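Local atomic coordinates of cytochrome C2 (Rhodospirillum rubrum, PDB entry 3C2C), a protein that carries electrons through its covalently bound haem and, as a bacterial c-type cytochrome, probably serves the photosynthetic electron transport of its host. Residues Ala40-Lys43 against Ala47-Glu50; Leu60-Ala65 against Lys75-Glu80; Phe20-Ala25 against Asn31-Phe36. All blocks are in the same frame, centred on the assembly; numbering follows the deposited sequence.

Overall arrangement
All three contacts meet the haem, each from its own part of a small fold that holds helices and no strands. Contact 2 is the buried one, an apolar meeting of Leu60 and Trp62 with Phe77 of helix 74-82. Contacts 1 and 3 are partly buried and tie together pieces of the long loop region between helices 4-10 and 50-57; contact 1 is dominated by bonds to the haem propionates, contact 3 by an asparagine joining two turns. Neighbouring contacts share bonds: Lys43 of contact 1 reaches the carbonyls of Asn31 and Phe33 in contact 3, and Ala40 N lies 3.1 Å from Leu60 O of contact 2.

Contact 1 (Ala40-Lys43 against Ala47-Glu50); sequences AAHK and AYSE. With HEM (protoporphyrin IX containing Fe), chain B.
The loop that receives the haem propionates in this cytochrome c fold closes on itself where Ala41, His42 and Lys43 meet Tyr48. Ala41 CA stands over one face of the Tyr48 ring, 3.6 Å from its centroid, in a CH-pi contact, and Ala41 CB packs against CD2 of the same ring. Tyr48 has CG beside its backbone N and anti to the carbonyl carbon (chi1 -77°), which lays the ring across the loop and brings OH to the backbone of Lys43. There Lys43 N donates to Tyr48 OH at 3.1 Å, with an N-H...O angle of 159°. The same hydroxyl makes a weak hydrogen bond to propionate oxygen O2A, whose exact place is less sure. On the other oxygen of that propionate, Ala41 N donates to O1A over 2.9 Å. The second propionate is held by Ser49 through two groups: its backbone N donates to O1D, and its OG to O2D at 2.6 Å. Beside the tyrosine, Lys43 NZ donates to His42 NE2 at 3.1 Å, tilted from the imidazole plane, and also bonds the carbonyl oxygens of Asn31 and Phe33. Backbone amides and hydroxyls thus supply much of the grip on both carboxylates, and this dense set of donors would probably stabilise their negative charge within the protein.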
loop_
_atom_site.group_PDB
_atom_site.type_symbol
_atom_site.label_atom_id
_atom_site.label_comp_id
_atom_site.label_asym_id
_atom_site.label_seq_id
_atom_site.Cartn_x
_atom_site.Cartn_y
_atom_site.Cartn_z
ATOM N N ALA A 40 -7.473 4.989 1.407
ATOM C CA ALA A 40 -6.113 5.526 1.098
ATOM C C ALA A 40 -5.897 6.370 2.354
ATOM O O ALA A 40 -6.944 6.805 2.965
ATOM C CB ALA A 40 -6.280 6.522 0.011
ATOM N N ALA A 41 -4.709 6.679 2.620
ATOM C CA ALA A 41 -4.380 7.554 3.795
ATOM C C ALA A 41 -5.006 6.999 5.130
ATOM O O ALA A 41 -5.713 7.742 5.849
ATOM C CB ALA A 41 -4.715 8.967 3.435
ATOM N N HIS A 42 -4.891 5.659 5.341
ATOM C CA HIS A 42 -5.729 5.047 6.362
ATOM C C HIS A 42 -5.182 5.272 7.783
ATOM O O HIS A 42 -6.012 5.067 8.710
ATOM C CB HIS A 42 -5.918 3.578 6.047
ATOM C CG HIS A 42 -4.653 2.809 6.375
ATOM N ND1 HIS A 42 -3.434 3.070 5.621
ATOM C CD2 HIS A 42 -4.274 1.897 7.293
ATOM C CE1 HIS A 42 -2.499 2.172 6.158
ATOM N NE2 HIS A 42 -3.031 1.474 7.171
ATOM N N LYS A 43 -3.938 5.653 7.961
ATOM C CA LYS A 43 -3.419 5.779 9.372
ATOM C C LYS A 43 -3.517 7.248 9.738
ATOM O O LYS A 43 -2.740 8.112 9.323
ATOM C CB LYS A 43 -1.929 5.243 9.507
ATOM C CG LYS A 43 -1.732 3.745 9.670
ATOM C CD LYS A 43 -2.820 3.067 10.544
ATOM C CE LYS A 43 -2.428 1.695 11.036
ATOM N NZ LYS A 43 -2.329 0.614 10.052
ATOM N N ALA A 47 1.784 11.463 8.513
ATOM C CA ALA A 47 1.591 12.584 7.576
ATOM C C ALA A 47 1.730 12.160 6.164
ATOM O O ALA A 47 2.959 12.087 5.653
ATOM C CB ALA A 47 2.787 13.574 7.785
ATOM N N TYR A 48 0.718 11.838 5.467
ATOM C CA TYR A 48 0.819 11.377 4.027
ATOM C C TYR A 48 1.020 12.491 3.012
ATOM O O TYR A 48 0.588 13.658 3.347
ATOM C CB TYR A 48 -0.505 10.778 3.684
ATOM C CG TYR A 48 -0.782 9.390 4.222
ATOM C CD1 TYR A 48 -0.238 8.251 3.584
ATOM C CD2 TYR A 48 -1.487 9.361 5.408
ATOM C CE1 TYR A 48 -0.508 7.043 4.258
ATOM C CE2 TYR A 48 -1.771 8.103 6.044
ATOM C CZ TYR A 48 -1.286 6.958 5.406
ATOM O OH TYR A 48 -1.689 5.737 5.897
ATOM N N SER A 49 1.619 12.205 1.914
ATOM C CA SER A 49 1.653 13.170 0.734
ATOM C C SER A 49 0.115 13.584 0.427
ATOM O O SER A 49 -0.821 12.791 0.713
ATOM C CB SER A 49 2.160 12.516 -0.545
ATOM O OG SER A 49 3.546 12.292 -0.270
ATOM N N GLU A 50 -0.123 14.814 -0.016
ATOM C CA GLU A 50 -1.479 15.326 -0.231
ATOM C C GLU A 50 -2.217 14.430 -1.159
ATOM O O GLU A 50 -3.387 14.207 -0.920
ATOM C CB GLU A 50 -1.341 16.681 -0.890
ATOM C CG GLU A 50 -2.694 17.313 -0.626
ATOM C CD GLU A 50 -3.183 18.709 -1.144
ATOM O OE1 GLU A 50 -4.346 19.008 -0.532
ATOM O OE2 GLU A 50 -2.273 19.250 -1.804
HETATM C CHA HEM B . 2.654 3.914 1.716
HETATM C CHB HEM B . 2.481 -0.913 0.752
HETATM C CHC HEM B . 7.387 -0.927 0.421
HETATM C CHD HEM B . 7.566 3.677 1.808
HETATM C C1A HEM B . 2.266 2.598 1.388
HETATM C C2A HEM B . 0.884 2.201 1.211
HETATM C C3A HEM B . 0.831 0.884 1.071
HETATM C C4A HEM B . 2.206 0.396 0.904
HETATM C CMA HEM B . -0.472 0.024 0.759
HETATM C CAA HEM B . -0.344 3.211 1.375
HETATM C CBA HEM B . -1.145 3.135 2.726
HETATM C CGA HEM B . -2.207 4.167 2.858
HETATM O O1A HEM B . -2.735 4.722 1.793
HETATM O O2A HEM B . -2.665 4.286 4.006
HETATM C C1B HEM B . 3.864 -1.303 0.752
HETATM C C2B HEM B . 4.260 -2.630 0.414
HETATM C C3B HEM B . 5.604 -2.553 0.300
HETATM C C4B HEM B . 6.072 -1.239 0.402
HETATM C CMB HEM B . 3.308 -3.880 0.440
HETATM C CAB HEM B . 6.587 -3.725 -0.199
HETATM C CBB HEM B . 6.106 -4.653 -1.209
HETATM C C1C HEM B . 7.800 0.298 0.733
HETATM C C2C HEM B . 9.292 0.695 0.934
HETATM C C3C HEM B . 9.299 2.000 1.155
HETATM C C4C HEM B . 7.921 2.392 1.491
HETATM C CMC HEM B . 10.341 -0.277 0.407
HETATM C CAC HEM B . 10.513 2.946 1.345
HETATM C CBC HEM B . 11.657 2.913 0.600
HETATM C C1D HEM B . 6.270 4.148 1.845
HETATM C C2D HEM B . 5.875 5.490 2.110
HETATM C C3D HEM B . 4.530 5.552 2.101
HETATM C C4D HEM B . 4.014 4.289 1.730
HETATM C CMD HEM B . 6.987 6.573 2.406
HETATM C CAD HEM B . 3.644 6.835 2.264
HETATM C CBD HEM B . 3.767 7.578 0.940
HETATM C CGD HEM B . 3.414 9.048 0.955
HETATM O O1D HEM B . 2.579 9.498 1.785
HETATM O O2D HEM B . 3.895 9.778 -0.019
HETATM N NA HEM B . 2.996 1.484 1.212
HETATM N NB HEM B . 4.987 -0.439 0.635
HETATM N NC HEM B . 7.062 1.386 1.072
HETATM N ND HEM B . 5.128 3.381 1.561
HETATM FE FE HEM B . 5.046 1.466 1.150
#

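Contact 2 (Leu60-Ala65 against Lys75-Glu80); sequences LTWTEA and KAFVLE. With HEM (protoporphyrin IX containing Fe), chain B.
Leu60 opens the contact with a methyl against an aromatic ring: its CD1 lies 3.8 Å from Phe77 CE1 and equally near Phe77 CZ, the two side chains coming from opposite directions. Chi1 of -171° turns CG away from the backbone N and toward Phe77; the other methyl, CD2, sits above one face of the Trp62 indole, toward its rim. Trp62, at the centre of an inverse gamma turn, uses its indole in two ways. The six-membered ring brings CZ3 to 3.9 Å from Phe77 CE1; the planes are 23° from parallel, but with centroids 5.7 Å apart the rings are slid past each other and barely overlap. On the pyrrole side, NE1 donates to haem propionate oxygen O1A at 3.0 Å, with O1A at the ring edge and in its plane, an N-H...O angle of 138° making the bond rather bent. The chain then enters helix 64-72. Phe77 reaches this group from helix 74-82 and also touches Asn66 and Ala69 of helix 64-72 and Met55 of helix 50-57, while Trp62 packs on Leu67 and Tyr70, so that the contact fills the space where these three helices converge beside the haem.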
loop_
_atom_site.group_PDB
_atom_site.type_symbol
_atom_site.label_atom_id
_atom_site.label_comp_id
_atom_site.label_asym_id
_atom_site.label_seq_id
_atom_site.Cartn_x
_atom_site.Cartn_y
_atom_site.Cartn_z
ATOM N N LEU A 60 -11.280 6.192 -2.562
ATOM C CA LEU A 60 -10.498 4.986 -2.969
ATOM C C LEU A 60 -10.219 4.206 -1.663
ATOM O O LEU A 60 -9.801 4.727 -0.637
ATOM C CB LEU A 60 -9.130 5.432 -3.544
ATOM C CG LEU A 60 -8.407 4.242 -4.176
ATOM C CD1 LEU A 60 -7.596 4.713 -5.302
ATOM C CD2 LEU A 60 -7.367 3.826 -3.029
ATOM N N THR A 61 -10.467 2.949 -1.808
ATOM C CA THR A 61 -10.281 1.883 -0.803
ATOM C C THR A 61 -9.207 0.918 -1.450
ATOM O O THR A 61 -8.950 0.747 -2.670
ATOM C CB THR A 61 -11.517 1.290 -0.243
ATOM O OG1 THR A 61 -11.969 0.377 -1.254
ATOM C CG2 THR A 61 -12.537 2.114 0.383
ATOM N N TRP A 62 -8.418 0.205 -0.482
ATOM C CA TRP A 62 -7.332 -0.714 -0.883
ATOM C C TRP A 62 -7.884 -2.127 -1.096
ATOM O O TRP A 62 -7.544 -3.135 -0.490
ATOM C CB TRP A 62 -6.236 -0.702 0.183
ATOM C CG TRP A 62 -5.320 0.545 0.155
ATOM C CD1 TRP A 62 -5.262 1.401 1.309
ATOM C CD2 TRP A 62 -4.762 1.177 -0.943
ATOM N NE1 TRP A 62 -4.543 2.555 0.862
ATOM C CE2 TRP A 62 -4.142 2.354 -0.423
ATOM C CE3 TRP A 62 -4.505 0.764 -2.265
ATOM C CZ2 TRP A 62 -3.230 3.264 -1.150
ATOM C CZ3 TRP A 62 -3.626 1.670 -2.945
ATOM C CH2 TRP A 62 -3.092 2.874 -2.430
ATOM N N THR A 63 -8.553 -2.323 -2.195
ATOM C CA THR A 63 -9.074 -3.504 -2.866
ATOM C C THR A 63 -7.795 -4.268 -3.354
ATOM O O THR A 63 -6.671 -3.679 -3.639
ATOM C CB THR A 63 -9.805 -2.865 -4.324
ATOM O OG1 THR A 63 -11.159 -2.366 -3.568
ATOM C CG2 THR A 63 -10.617 -4.148 -4.763
ATOM N N GLU A 64 -7.993 -5.467 -3.717
ATOM C CA GLU A 64 -7.009 -6.295 -4.411
ATOM C C GLU A 64 -6.557 -5.683 -5.649
ATOM O O GLU A 64 -5.327 -5.720 -5.872
ATOM C CB GLU A 64 -7.343 -7.791 -4.724
ATOM C CG GLU A 64 -6.434 -8.787 -5.278
ATOM C CD GLU A 64 -7.000 -10.134 -5.623
ATOM O OE1 GLU A 64 -7.056 -10.752 -6.781
ATOM O OE2 GLU A 64 -7.727 -10.493 -4.704
ATOM N N ALA A 65 -7.556 -5.139 -6.459
ATOM C CA ALA A 65 -7.009 -4.519 -7.671
ATOM C C ALA A 65 -6.282 -3.187 -7.527
ATOM O O ALA A 65 -5.308 -2.869 -8.224
ATOM C CB ALA A 65 -8.349 -4.454 -8.516
ATOM N N LYS A 75 3.956 6.001 -7.975
ATOM C CA LYS A 75 3.929 7.317 -8.480
ATOM C C LYS A 75 2.928 7.461 -9.679
ATOM O O LYS A 75 2.106 8.439 -9.612
ATOM C CB LYS A 75 5.221 8.167 -8.868
ATOM N N ALA A 76 2.929 6.522 -10.611
ATOM C CA ALA A 76 1.881 6.491 -11.627
ATOM C C ALA A 76 0.506 6.264 -11.021
ATOM O O ALA A 76 -0.466 6.999 -11.261
ATOM C CB ALA A 76 2.406 5.628 -12.800
ATOM N N PHE A 77 0.430 5.315 -10.014
ATOM C CA PHE A 77 -0.776 5.177 -9.347
ATOM C C PHE A 77 -1.245 6.566 -8.879
ATOM O O PHE A 77 -2.524 6.702 -9.022
ATOM C CB PHE A 77 -0.977 4.097 -8.330
ATOM C CG PHE A 77 -2.243 3.680 -7.791
ATOM C CD1 PHE A 77 -2.906 4.277 -6.724
ATOM C CD2 PHE A 77 -2.936 2.661 -8.440
ATOM C CE1 PHE A 77 -4.038 3.829 -6.138
ATOM C CE2 PHE A 77 -4.129 2.176 -7.839
ATOM C CZ PHE A 77 -4.683 2.742 -6.641
ATOM N N VAL A 78 -0.716 7.186 -7.825
ATOM C CA VAL A 78 -1.232 8.374 -7.213
ATOM C C VAL A 78 -1.522 9.469 -8.364
ATOM O O VAL A 78 -2.490 10.208 -8.007
ATOM C CB VAL A 78 -0.551 8.920 -6.000
ATOM C CG1 VAL A 78 -0.389 7.626 -5.153
ATOM C CG2 VAL A 78 0.656 9.725 -6.138
ATOM N N LEU A 79 -0.805 9.725 -9.306
ATOM C CA LEU A 79 -1.282 10.670 -10.400
ATOM C C LEU A 79 -2.661 10.390 -10.946
ATOM O O LEU A 79 -3.483 11.273 -11.115
ATOM C CB LEU A 79 -0.235 10.648 -11.592
ATOM C CG LEU A 79 0.940 11.546 -11.810
ATOM C CD1 LEU A 79 0.742 12.952 -11.452
ATOM C CD2 LEU A 79 2.368 11.296 -12.305
ATOM N N GLU A 80 -2.710 9.173 -11.399
ATOM C CA GLU A 80 -3.824 8.500 -12.067
ATOM C C GLU A 80 -5.025 8.651 -11.256
ATOM O O GLU A 80 -6.113 9.288 -11.598
ATOM C CB GLU A 80 -3.622 7.138 -12.735
ATOM C CG GLU A 80 -4.737 6.195 -13.179
ATOM C CD GLU A 80 -4.582 4.949 -14.024
HETATM C CHA HEM B . 2.654 3.914 1.716
HETATM C CHB HEM B . 2.481 -0.913 0.752
HETATM C CHC HEM B . 7.387 -0.927 0.421
HETATM C CHD HEM B . 7.566 3.677 1.808
HETATM C C1A HEM B . 2.266 2.598 1.388
HETATM C C2A HEM B . 0.884 2.201 1.211
HETATM C C3A HEM B . 0.831 0.884 1.071
HETATM C C4A HEM B . 2.206 0.396 0.904
HETATM C CMA HEM B . -0.472 0.024 0.759
HETATM C CAA HEM B . -0.344 3.211 1.375
HETATM C CBA HEM B . -1.145 3.135 2.726
HETATM C CGA HEM B . -2.207 4.167 2.858
HETATM O O1A HEM B . -2.735 4.722 1.793
HETATM O O2A HEM B . -2.665 4.286 4.006
HETATM C C1B HEM B . 3.864 -1.303 0.752
HETATM C C2B HEM B . 4.260 -2.630 0.414
HETATM C C3B HEM B . 5.604 -2.553 0.300
HETATM C C4B HEM B . 6.072 -1.239 0.402
HETATM C CMB HEM B . 3.308 -3.880 0.440
HETATM C CAB HEM B . 6.587 -3.725 -0.199
HETATM C CBB HEM B . 6.106 -4.653 -1.209
HETATM C C1C HEM B . 7.800 0.298 0.733
HETATM C C2C HEM B . 9.292 0.695 0.934
HETATM C C3C HEM B . 9.299 2.000 1.155
HETATM C C4C HEM B . 7.921 2.392 1.491
HETATM C CMC HEM B . 10.341 -0.277 0.407
HETATM C CAC HEM B . 10.513 2.946 1.345
HETATM C CBC HEM B . 11.657 2.913 0.600
HETATM C C1D HEM B . 6.270 4.148 1.845
HETATM C C2D HEM B . 5.875 5.490 2.110
HETATM C C3D HEM B . 4.530 5.552 2.101
HETATM C C4D HEM B . 4.014 4.289 1.730
HETATM C CMD HEM B . 6.987 6.573 2.406
HETATM C CAD HEM B . 3.644 6.835 2.264
HETATM C CBD HEM B . 3.767 7.578 0.940
HETATM C CGD HEM B . 3.414 9.048 0.955
HETATM O O1D HEM B . 2.579 9.498 1.785
HETATM O O2D HEM B . 3.895 9.778 -0.019
HETATM N NA HEM B . 2.996 1.484 1.212
HETATM N NB HEM B . 4.987 -0.439 0.635
HETATM N NC HEM B . 7.062 1.386 1.072
HETATM N ND HEM B . 5.128 3.381 1.561
HETATM FE FE HEM B . 5.046 1.466 1.150
#

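Contact 3 (Phe20-Ala25 against Asn31-Phe36); sequences FDQGGA and NLFGVF. With HEM (protoporphyrin IX containing Fe), chain B.
Two type II beta turns, Asp21 to Gly24 and Leu32 to Val35, belong to loop segments that come together with the alpha carbons of Phe20 and Phe33 4.9 Å apart. Asn31 provides the polar link between them. Its CG stands anti to the backbone N (chi1 175°), carrying the amide over to the first turn, where ND2 donates to Asp21 O at 2.7 Å along a nearly straight N-H...O line of 165°. Gly24 N reaches that carbonyl oxygen from the opposite face of its plane, closing the turn, so two donors grip Asp21 O. The other end of the amide, OD1, accepts from Phe33 N at 3.0 Å in an Asx turn, the donor standing above the carbonyl plane. A water that accepts from Gly23 N donates to Asn31 OD1 at 2.8 Å, and ND2 also bonds Thr19 OG1. Gly24 CA lies against Asn31 ND2 so closely that a side chain at that position would run into the amide. Replacing Asn31 by a leucine would probably leave Phe33 N and the bridging water without their acceptor and take one of the two donors from Asp21 O. Gln22 covers one face of the Phe33 ring, its CB over the centre, 3.8 Å from the centroid, in a CH-pi contact. At the ring edge, in its plane, is Phe20 O, 3.2 Å from Phe33 CD1; this buried oxygen has no hydrogen-bonding partner in the model. Toward the haem, Leu32 lies alongside Phe20 and brings CD1 to 3.6 Å from the methine carbon CHB. A single amide, using both its ends, thus ties the outer turn to the chain that leads Leu32 onto the porphyrin.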
loop_
_atom_site.group_PDB
_atom_site.type_symbol
_atom_site.label_atom_id
_atom_site.label_comp_id
_atom_site.label_asym_id
_atom_site.label_seq_id
_atom_site.Cartn_x
_atom_site.Cartn_y
_atom_site.Cartn_z
ATOM N N PHE A 20 3.835 -4.389 10.108
ATOM C CA PHE A 20 2.849 -5.184 9.869
ATOM C C PHE A 20 1.892 -5.574 11.005
ATOM O O PHE A 20 0.908 -6.319 10.890
ATOM C CB PHE A 20 3.283 -6.408 9.040
ATOM C CG PHE A 20 3.746 -6.053 7.645
ATOM C CD1 PHE A 20 5.114 -6.001 7.296
ATOM C CD2 PHE A 20 2.823 -5.706 6.594
ATOM C CE1 PHE A 20 5.551 -5.803 6.049
ATOM C CE2 PHE A 20 3.389 -5.503 5.322
ATOM C CZ PHE A 20 4.731 -5.361 4.990
ATOM N N ASP A 21 2.533 -5.210 12.235
ATOM C CA ASP A 21 1.808 -5.757 13.397
ATOM C C ASP A 21 0.848 -4.641 13.790
ATOM O O ASP A 21 1.109 -3.494 13.709
ATOM C CB ASP A 21 2.904 -5.809 14.592
ATOM C CG ASP A 21 3.728 -7.005 14.354
ATOM O OD1 ASP A 21 3.522 -7.880 13.116
ATOM O OD2 ASP A 21 4.797 -7.263 15.077
ATOM N N GLN A 22 -0.169 -5.125 14.448
ATOM C CA GLN A 22 -1.134 -4.235 15.089
ATOM C C GLN A 22 -0.607 -3.236 15.991
ATOM O O GLN A 22 0.174 -3.639 16.965
ATOM C CB GLN A 22 -2.278 -5.105 15.686
ATOM C CG GLN A 22 -3.258 -4.027 16.104
ATOM C CD GLN A 22 -4.623 -4.579 16.307
ATOM O OE1 GLN A 22 -5.728 -4.088 15.941
ATOM N NE2 GLN A 22 -4.819 -5.777 16.774
ATOM N N GLY A 23 -0.660 -1.891 15.894
ATOM C CA GLY A 23 -0.156 -0.902 16.900
ATOM C C GLY A 23 1.200 -0.587 16.540
ATOM O O GLY A 23 1.684 0.334 17.049
ATOM N N GLY A 24 1.874 -1.124 15.490
ATOM C CA GLY A 24 3.189 -1.007 15.113
ATOM C C GLY A 24 3.630 0.400 14.818
ATOM O O GLY A 24 2.797 1.305 14.471
ATOM N N ALA A 25 4.906 0.675 14.589
ATOM C CA ALA A 25 5.428 2.028 14.578
ATOM C C ALA A 25 5.353 2.418 13.064
ATOM O O ALA A 25 5.169 1.633 12.123
ATOM C CB ALA A 25 6.927 2.057 14.709
ATOM N N ASN A 31 2.464 2.174 9.244
ATOM C CA ASN A 31 2.180 0.714 9.521
ATOM C C ASN A 31 1.010 0.194 8.555
ATOM O O ASN A 31 -0.041 0.937 8.439
ATOM C CB ASN A 31 1.643 0.669 10.956
ATOM C CG ASN A 31 1.161 -0.719 11.472
ATOM O OD1 ASN A 31 -0.075 -0.806 11.491
ATOM N ND2 ASN A 31 2.006 -1.579 12.025
ATOM N N LEU A 32 0.971 -1.051 8.252
ATOM C CA LEU A 32 0.102 -1.514 7.171
ATOM C C LEU A 32 -0.733 -2.587 7.813
ATOM O O LEU A 32 -1.505 -3.163 7.069
ATOM C CB LEU A 32 0.985 -2.252 6.120
ATOM C CG LEU A 32 1.742 -1.193 5.241
ATOM C CD1 LEU A 32 2.630 -1.851 4.233
ATOM C CD2 LEU A 32 0.767 -0.238 4.627
ATOM N N PHE A 33 -0.788 -2.595 9.164
ATOM C CA PHE A 33 -1.823 -3.632 9.601
ATOM C C PHE A 33 -3.219 -2.955 9.406
ATOM O O PHE A 33 -3.434 -1.804 9.709
ATOM C CB PHE A 33 -1.704 -3.874 11.145
ATOM C CG PHE A 33 -2.626 -4.970 11.723
ATOM C CD1 PHE A 33 -2.182 -6.282 11.656
ATOM C CD2 PHE A 33 -3.886 -4.566 12.149
ATOM C CE1 PHE A 33 -2.990 -7.268 11.951
ATOM C CE2 PHE A 33 -4.756 -5.637 12.621
ATOM C CZ PHE A 33 -4.170 -6.901 12.603
ATOM N N GLY A 34 -4.139 -3.882 9.064
ATOM C CA GLY A 34 -5.469 -3.355 8.733
ATOM C C GLY A 34 -5.654 -2.641 7.266
ATOM O O GLY A 34 -6.636 -1.948 7.263
ATOM N N VAL A 35 -4.728 -2.601 6.396
ATOM C CA VAL A 35 -4.638 -1.753 5.192
ATOM C C VAL A 35 -5.738 -2.309 4.133
ATOM O O VAL A 35 -6.256 -1.641 3.382
ATOM C CB VAL A 35 -3.298 -1.466 4.545
ATOM C CG1 VAL A 35 -2.543 -2.633 3.964
ATOM C CG2 VAL A 35 -3.242 -0.254 3.662
ATOM N N PHE A 36 -5.894 -3.626 4.197
ATOM C CA PHE A 36 -6.709 -4.279 3.192
ATOM C C PHE A 36 -8.157 -3.706 3.330
ATOM O O PHE A 36 -8.766 -3.952 4.432
ATOM C CB PHE A 36 -6.660 -5.806 3.046
ATOM C CG PHE A 36 -7.439 -6.563 2.010
ATOM C CD1 PHE A 36 -6.920 -6.530 0.752
ATOM C CD2 PHE A 36 -8.670 -7.170 2.352
ATOM C CE1 PHE A 36 -7.749 -7.034 -0.349
ATOM C CE2 PHE A 36 -9.447 -7.804 1.341
ATOM C CZ PHE A 36 -8.906 -7.602 0.021
HETATM C CHA HEM B . 2.654 3.914 1.716
HETATM C CHB HEM B . 2.481 -0.913 0.752
HETATM C CHC HEM B . 7.387 -0.927 0.421
HETATM C CHD HEM B . 7.566 3.677 1.808
HETATM C C1A HEM B . 2.266 2.598 1.388
HETATM C C2A HEM B . 0.884 2.201 1.211
HETATM C C3A HEM B . 0.831 0.884 1.071
HETATM C C4A HEM B . 2.206 0.396 0.904
HETATM C CMA HEM B . -0.472 0.024 0.759
HETATM C CAA HEM B . -0.344 3.211 1.375
HETATM C CBA HEM B . -1.145 3.135 2.726
HETATM C CGA HEM B . -2.207 4.167 2.858
HETATM O O1A HEM B . -2.735 4.722 1.793
HETATM O O2A HEM B . -2.665 4.286 4.006
HETATM C C1B HEM B . 3.864 -1.303 0.752
HETATM C C2B HEM B . 4.260 -2.630 0.414
HETATM C C3B HEM B . 5.604 -2.553 0.300
HETATM C C4B HEM B . 6.072 -1.239 0.402
HETATM C CMB HEM B . 3.308 -3.880 0.440
HETATM C CAB HEM B . 6.587 -3.725 -0.199
HETATM C CBB HEM B . 6.106 -4.653 -1.209
HETATM C C1C HEM B . 7.800 0.298 0.733
HETATM C C2C HEM B . 9.292 0.695 0.934
HETATM C C3C HEM B . 9.299 2.000 1.155
HETATM C C4C HEM B . 7.921 2.392 1.491
HETATM C CMC HEM B . 10.341 -0.277 0.407
HETATM C CAC HEM B . 10.513 2.946 1.345
HETATM C CBC HEM B . 11.657 2.913 0.600
HETATM C C1D HEM B . 6.270 4.148 1.845
HETATM C C2D HEM B . 5.875 5.490 2.110
HETATM C C3D HEM B . 4.530 5.552 2.101
HETATM C C4D HEM B . 4.014 4.289 1.730
HETATM C CMD HEM B . 6.987 6.573 2.406
HETATM C CAD HEM B . 3.644 6.835 2.264
HETATM C CBD HEM B . 3.767 7.578 0.940
HETATM C CGD HEM B . 3.414 9.048 0.955
HETATM O O1D HEM B . 2.579 9.498 1.785
HETATM O O2D HEM B . 3.895 9.778 -0.019
HETATM N NA HEM B . 2.996 1.484 1.212
HETATM N NB HEM B . 4.987 -0.439 0.635
HETATM N NC HEM B . 7.062 1.386 1.072
HETATM N ND HEM B . 5.128 3.381 1.561
HETATM FE FE HEM B . 5.046 1.466 1.150
HETATM O O HOH W 1 -1.712 -0.729 13.703
#